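Local coordinates for GDP-6-deoxy-D-mannose reductase (Pseudomonas aeruginosa, PDB 6X3B), which probably reduces GDP-4-dehydro-6-deoxy-D-mannose to GDP-D-rhamnose, a precursor for the lipopolysaccharide O-antigen, and binds NADPH, at residues D59-P71 against R95-L107. Numbering follows the deposited sequence.
Sequences DLLEPDSLGDLWP and RTLQINLLGTLNL. With NDP (NADPH dihydro-nicotinamide-adenine-dinucleotide phosphate), chain E.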
# COMPACT_ATOMS: atom_id res chain seq x y z
N ASP A 59 -9.71 -21.17 5.09
CA ASP A 59 -10.06 -20.00 4.28
C ASP A 59 -9.51 -18.78 5.00
O ASP A 59 -9.91 -18.49 6.13
CB ASP A 59 -11.57 -19.90 4.10
CG ASP A 59 -11.96 -18.90 3.03
OD1 ASP A 59 -11.22 -17.91 2.83
OD2 ASP A 59 -13.02 -19.11 2.40
N LEU A 60 -8.63 -18.04 4.32
CA LEU A 60 -8.02 -16.86 4.91
C LEU A 60 -9.05 -15.78 5.23
O LEU A 60 -8.80 -14.93 6.10
CB LEU A 60 -6.93 -16.32 3.99
CG LEU A 60 -5.67 -17.20 3.96
CD1 LEU A 60 -4.73 -16.81 2.85
CD2 LEU A 60 -4.96 -17.13 5.29
N LEU A 61 -10.20 -15.80 4.55
CA LEU A 61 -11.31 -14.91 4.86
C LEU A 61 -12.04 -15.29 6.14
O LEU A 61 -12.88 -14.50 6.59
CB LEU A 61 -12.31 -14.92 3.71
CG LEU A 61 -11.80 -14.37 2.38
CD1 LEU A 61 -12.83 -14.60 1.29
CD2 LEU A 61 -11.51 -12.89 2.53
N GLU A 62 -11.79 -16.46 6.72
CA GLU A 62 -12.56 -16.94 7.87
C GLU A 62 -11.63 -17.19 9.05
O GLU A 62 -11.01 -18.26 9.14
CB GLU A 62 -13.32 -18.23 7.51
CG GLU A 62 -14.77 -18.01 7.08
CD GLU A 62 -15.73 -17.66 8.23
OE1 GLU A 62 -15.54 -18.17 9.36
OE2 GLU A 62 -16.67 -16.88 8.00
N PRO A 63 -11.48 -16.23 9.97
CA PRO A 63 -10.55 -16.42 11.09
C PRO A 63 -10.77 -17.70 11.89
O PRO A 63 -9.79 -18.29 12.37
CB PRO A 63 -10.80 -15.17 11.95
CG PRO A 63 -11.17 -14.11 10.95
CD PRO A 63 -11.98 -14.85 9.89
N ASP A 64 -12.01 -18.18 12.03
CA ASP A 64 -12.21 -19.42 12.80
C ASP A 64 -11.57 -20.63 12.15
O ASP A 64 -11.29 -21.61 12.85
CB ASP A 64 -13.70 -19.71 13.01
CG ASP A 64 -14.40 -18.62 13.78
OD1 ASP A 64 -13.71 -17.88 14.52
OD2 ASP A 64 -15.63 -18.50 13.63
N SER A 65 -11.37 -20.61 10.83
CA SER A 65 -10.73 -21.75 10.17
C SER A 65 -9.21 -21.76 10.35
O SER A 65 -8.56 -22.74 9.98
CB SER A 65 -11.08 -21.75 8.68
OG SER A 65 -10.29 -20.83 7.93
N LEU A 66 -8.63 -20.69 10.90
CA LEU A 66 -7.18 -20.61 11.04
C LEU A 66 -6.69 -21.04 12.41
O LEU A 66 -5.50 -21.37 12.55
CB LEU A 66 -6.70 -19.18 10.75
CG LEU A 66 -7.25 -18.61 9.45
CD1 LEU A 66 -6.84 -17.14 9.26
CD2 LEU A 66 -6.77 -19.43 8.26
N GLY A 67 -7.57 -21.08 13.41
CA GLY A 67 -7.18 -21.28 14.79
C GLY A 67 -6.20 -22.39 15.08
O GLY A 67 -5.15 -22.13 15.68
N ASP A 68 -6.52 -23.62 14.66
CA ASP A 68 -5.74 -24.80 15.04
C ASP A 68 -4.84 -25.31 13.91
O ASP A 68 -4.57 -26.51 13.83
CB ASP A 68 -6.67 -25.93 15.49
CG ASP A 68 -7.47 -25.56 16.73
OD1 ASP A 68 -6.95 -25.75 17.85
OD2 ASP A 68 -8.63 -25.11 16.57
N LEU A 69 -4.35 -24.41 13.04
CA LEU A 69 -3.53 -24.86 11.92
C LEU A 69 -2.11 -25.27 12.33
O LEU A 69 -1.42 -25.89 11.52
CB LEU A 69 -3.44 -23.74 10.87
CG LEU A 69 -4.68 -23.60 10.00
CD1 LEU A 69 -4.59 -22.35 9.16
CD2 LEU A 69 -4.88 -24.83 9.10
N TRP A 70 -1.66 -24.92 13.52
CA TRP A 70 -0.25 -25.09 13.90
C TRP A 70 -0.15 -25.86 15.22
O TRP A 70 0.22 -25.29 16.26
CB TRP A 70 0.47 -23.74 13.99
CG TRP A 70 0.23 -22.92 12.74
CD1 TRP A 70 0.72 -23.15 11.50
CD2 TRP A 70 -0.64 -21.78 12.62
NE1 TRP A 70 0.24 -22.20 10.60
CE2 TRP A 70 -0.60 -21.36 11.28
CE3 TRP A 70 -1.42 -21.07 13.54
CZ2 TRP A 70 -1.32 -20.25 10.82
CZ3 TRP A 70 -2.15 -19.97 13.08
CH2 TRP A 70 -2.08 -19.57 11.74
N PRO A 71 -0.43 -27.16 15.21
CA PRO A 71 -0.12 -27.98 16.40
C PRO A 71 1.34 -27.84 16.82
O PRO A 71 1.62 -27.60 18.01
CB PRO A 71 -0.47 -29.41 15.94
CG PRO A 71 -0.59 -29.35 14.45
CD PRO A 71 -1.04 -27.96 14.13
N ARG A 95 -13.22 -8.11 -3.59
CA ARG A 95 -12.89 -9.48 -3.18
C ARG A 95 -11.39 -9.72 -3.25
O ARG A 95 -10.84 -10.45 -2.42
CB ARG A 95 -13.63 -10.50 -4.05
CG ARG A 95 -13.39 -11.95 -3.60
CD ARG A 95 -14.64 -12.81 -3.85
NE ARG A 95 -14.61 -14.05 -3.06
CZ ARG A 95 -15.18 -14.21 -1.87
NH1 ARG A 95 -15.86 -13.22 -1.30
NH2 ARG A 95 -15.08 -15.38 -1.25
N THR A 96 -10.72 -9.16 -4.25
CA THR A 96 -9.27 -9.33 -4.30
C THR A 96 -8.59 -8.62 -3.13
O THR A 96 -7.66 -9.15 -2.51
CB THR A 96 -8.74 -8.85 -5.66
OG1 THR A 96 -9.04 -9.85 -6.63
CG2 THR A 96 -7.22 -8.62 -5.63
N LEU A 97 -9.09 -7.43 -2.76
CA LEU A 97 -8.54 -6.75 -1.59
C LEU A 97 -8.82 -7.53 -0.32
O LEU A 97 -7.94 -7.66 0.53
CB LEU A 97 -9.10 -5.33 -1.48
CG LEU A 97 -8.63 -4.40 -2.60
CD1 LEU A 97 -9.44 -3.10 -2.51
CD2 LEU A 97 -7.12 -4.11 -2.49
N GLN A 98 -10.04 -8.08 -0.18
CA GLN A 98 -10.38 -8.87 1.00
C GLN A 98 -9.45 -10.07 1.14
O GLN A 98 -8.90 -10.31 2.22
CB GLN A 98 -11.84 -9.34 0.95
CG GLN A 98 -12.91 -8.20 0.94
CD GLN A 98 -13.00 -7.48 2.27
OE1 GLN A 98 -12.40 -7.90 3.27
NE2 GLN A 98 -13.74 -6.38 2.30
N ILE A 99 -9.28 -10.83 0.06
CA ILE A 99 -8.46 -12.04 0.13
C ILE A 99 -7.00 -11.69 0.36
O ILE A 99 -6.33 -12.25 1.25
CB ILE A 99 -8.61 -12.87 -1.17
CG1 ILE A 99 -10.06 -13.35 -1.33
CG2 ILE A 99 -7.58 -14.01 -1.19
CD1 ILE A 99 -10.31 -14.14 -2.62
N ASN A 100 -6.47 -10.77 -0.44
CA ASN A 100 -5.03 -10.55 -0.43
C ASN A 100 -4.59 -9.67 0.73
O ASN A 100 -3.48 -9.85 1.25
CB ASN A 100 -4.57 -9.97 -1.75
CG ASN A 100 -4.63 -10.98 -2.89
OD1 ASN A 100 -4.92 -12.17 -2.67
ND2 ASN A 100 -4.37 -10.52 -4.11
N LEU A 101 -5.43 -8.75 1.18
CA LEU A 101 -5.02 -7.87 2.27
C LEU A 101 -5.64 -8.30 3.59
O LEU A 101 -4.92 -8.56 4.56
CB LEU A 101 -5.38 -6.41 1.96
CG LEU A 101 -4.98 -5.43 3.07
CD1 LEU A 101 -3.46 -5.45 3.24
CD2 LEU A 101 -5.47 -4.04 2.67
N LEU A 102 -6.97 -8.37 3.64
CA LEU A 102 -7.62 -8.79 4.88
C LEU A 102 -7.29 -10.25 5.19
O LEU A 102 -7.20 -10.63 6.36
CB LEU A 102 -9.13 -8.56 4.80
CG LEU A 102 -9.56 -7.12 5.12
CD1 LEU A 102 -9.13 -6.75 6.53
CD2 LEU A 102 -8.98 -6.11 4.14
N GLY A 103 -7.12 -11.08 4.16
CA GLY A 103 -6.71 -12.46 4.41
C GLY A 103 -5.32 -12.54 5.01
O GLY A 103 -5.06 -13.34 5.91
N THR A 104 -4.41 -11.70 4.53
CA THR A 104 -3.08 -11.65 5.13
C THR A 104 -3.15 -11.17 6.57
O THR A 104 -2.49 -11.73 7.46
CB THR A 104 -2.19 -10.75 4.28
OG1 THR A 104 -2.01 -11.38 3.01
CG2 THR A 104 -0.82 -10.53 4.97
N LEU A 105 -4.00 -10.18 6.84
CA LEU A 105 -4.17 -9.72 8.21
C LEU A 105 -4.74 -10.83 9.09
O LEU A 105 -4.29 -11.01 10.23
CB LEU A 105 -5.09 -8.50 8.26
CG LEU A 105 -5.48 -8.09 9.68
CD1 LEU A 105 -4.27 -7.53 10.50
CD2 LEU A 105 -6.62 -7.09 9.65
N ASN A 106 -5.74 -11.57 8.60
CA ASN A 106 -6.27 -12.66 9.41
C ASN A 106 -5.19 -13.68 9.71
O ASN A 106 -5.09 -14.17 10.84
CB ASN A 106 -7.47 -13.32 8.71
CG ASN A 106 -8.67 -12.42 8.65
OD1 ASN A 106 -8.82 -11.50 9.46
ND2 ASN A 106 -9.56 -12.68 7.68
N LEU A 107 -4.38 -14.03 8.71
CA LEU A 107 -3.27 -14.96 8.95
C LEU A 107 -2.31 -14.41 10.01
O LEU A 107 -1.90 -15.13 10.93
CB LEU A 107 -2.53 -15.22 7.65
CG LEU A 107 -1.24 -16.02 7.76
CD1 LEU A 107 -1.57 -17.45 8.23
CD2 LEU A 107 -0.59 -16.01 6.39
PA NDP E . -2.26 -19.71 -7.51
O1A NDP E . -3.43 -18.86 -7.87
O2A NDP E . -1.86 -20.79 -8.46
O5B NDP E . -2.48 -20.34 -6.06
C5B NDP E . -3.19 -19.57 -5.06
C4B NDP E . -3.28 -20.37 -3.78
O4B NDP E . -3.96 -19.59 -2.77
C3B NDP E . -4.05 -21.70 -3.88
O3B NDP E . -3.39 -22.72 -3.15
C2B NDP E . -5.41 -21.34 -3.29
O2B NDP E . -6.02 -22.50 -2.72
C1B NDP E . -5.00 -20.36 -2.21
N9A NDP E . -6.07 -19.46 -1.79
C8A NDP E . -6.75 -18.57 -2.58
N7A NDP E . -7.67 -17.90 -1.92
C5A NDP E . -7.59 -18.39 -0.63
C6A NDP E . -8.31 -18.09 0.55
N6A NDP E . -9.27 -17.17 0.56
N1A NDP E . -7.99 -18.75 1.68
C2A NDP E . -7.01 -19.67 1.62
N3A NDP E . -6.27 -20.03 0.57
C4A NDP E . -6.61 -19.35 -0.53
O3 NDP E . -1.00 -18.77 -7.25
PN NDP E . 0.53 -18.92 -7.72
O1N NDP E . 1.10 -20.15 -7.09
O2N NDP E . 0.59 -18.79 -9.20
O5D NDP E . 1.19 -17.63 -7.04
C5D NDP E . 1.83 -17.76 -5.75
C4D NDP E . 2.19 -16.39 -5.24
O4D NDP E . 3.13 -15.77 -6.16
C3D NDP E . 1.02 -15.40 -5.10
O3D NDP E . 1.17 -14.60 -3.93
C2D NDP E . 1.14 -14.59 -6.38
O2D NDP E . 0.56 -13.30 -6.28
C1D NDP E . 2.65 -14.52 -6.58
N1N NDP E . 3.03 -14.32 -8.01
C2N NDP E . 2.90 -15.33 -8.92
C3N NDP E . 3.38 -15.21 -10.20
C7N NDP E . 2.98 -16.22 -11.20
O7N NDP E . 3.33 -16.10 -12.37
N7N NDP E . 2.24 -17.25 -10.79
C4N NDP E . 4.29 -14.07 -10.51
C5N NDP E . 4.32 -13.03 -9.47
C6N NDP E . 3.53 -13.11 -8.43
P2B NDP E . -7.40 -22.87 -3.47
O1X NDP E . -7.94 -24.09 -2.76
O2X NDP E . -8.32 -21.67 -3.32
O3X NDP E . -7.05 -23.15 -4.91
O HOH W 1 -12.15 -11.47 6.94
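The indole of W70 meets L107 at its edge, CD1 lying near the ring plane 3.8 Å from CZ2, while L69 CB sits over one face of the ring and F26 packs against it edge-to-face. Over one face of the R95 guanidinium comes the methyl CD1 of L61, 3.5 Å from NH2; a flat cation tolerates an apolar branch there because its N-H groups point outward in its plane. The amide of N106 is the third flat group. Its ND2 donates to L60 O at 2.9 Å, nearly straight at 168°, with acceptor and donor each lying in the other's plane, and P63 CG packs against N106 CG. A water that accepts from the same ND2 and donates to L61 O ties the amide to a second carbonyl of the D59-E62 turn. Asparagine suits this place: short and flat, it presents one N-H to L60 O and the other to the water.

In the Rossmann fold of this epimerase/dehydratase family, residues 59-71 follow strand 49-51 and bring the turn to the adenine of NADPH. L60 N donates to N1A at 2.8 Å, and D59 OD1 accepts from N6A while taking L61 N in an Asx turn, so one carboxylate oxygen holds the base's amino group and closes the turn, consistent with recognition of adenine. I99 CG2 approaches the base from helix 93-114, 4.0 Å from N7A.

G103 has no side chain, and the turn settles on its backbone, L60 O 3.7 Å from G103 CA. L61 CG lies anti to the carbonyl carbon (chi1 -64°), which carries the branched end back to the helix, CD2 against Q98 and CD1 against I99 CG1. L60 CD2 rests on L107 CB, and L66 CD1 on N106 CB.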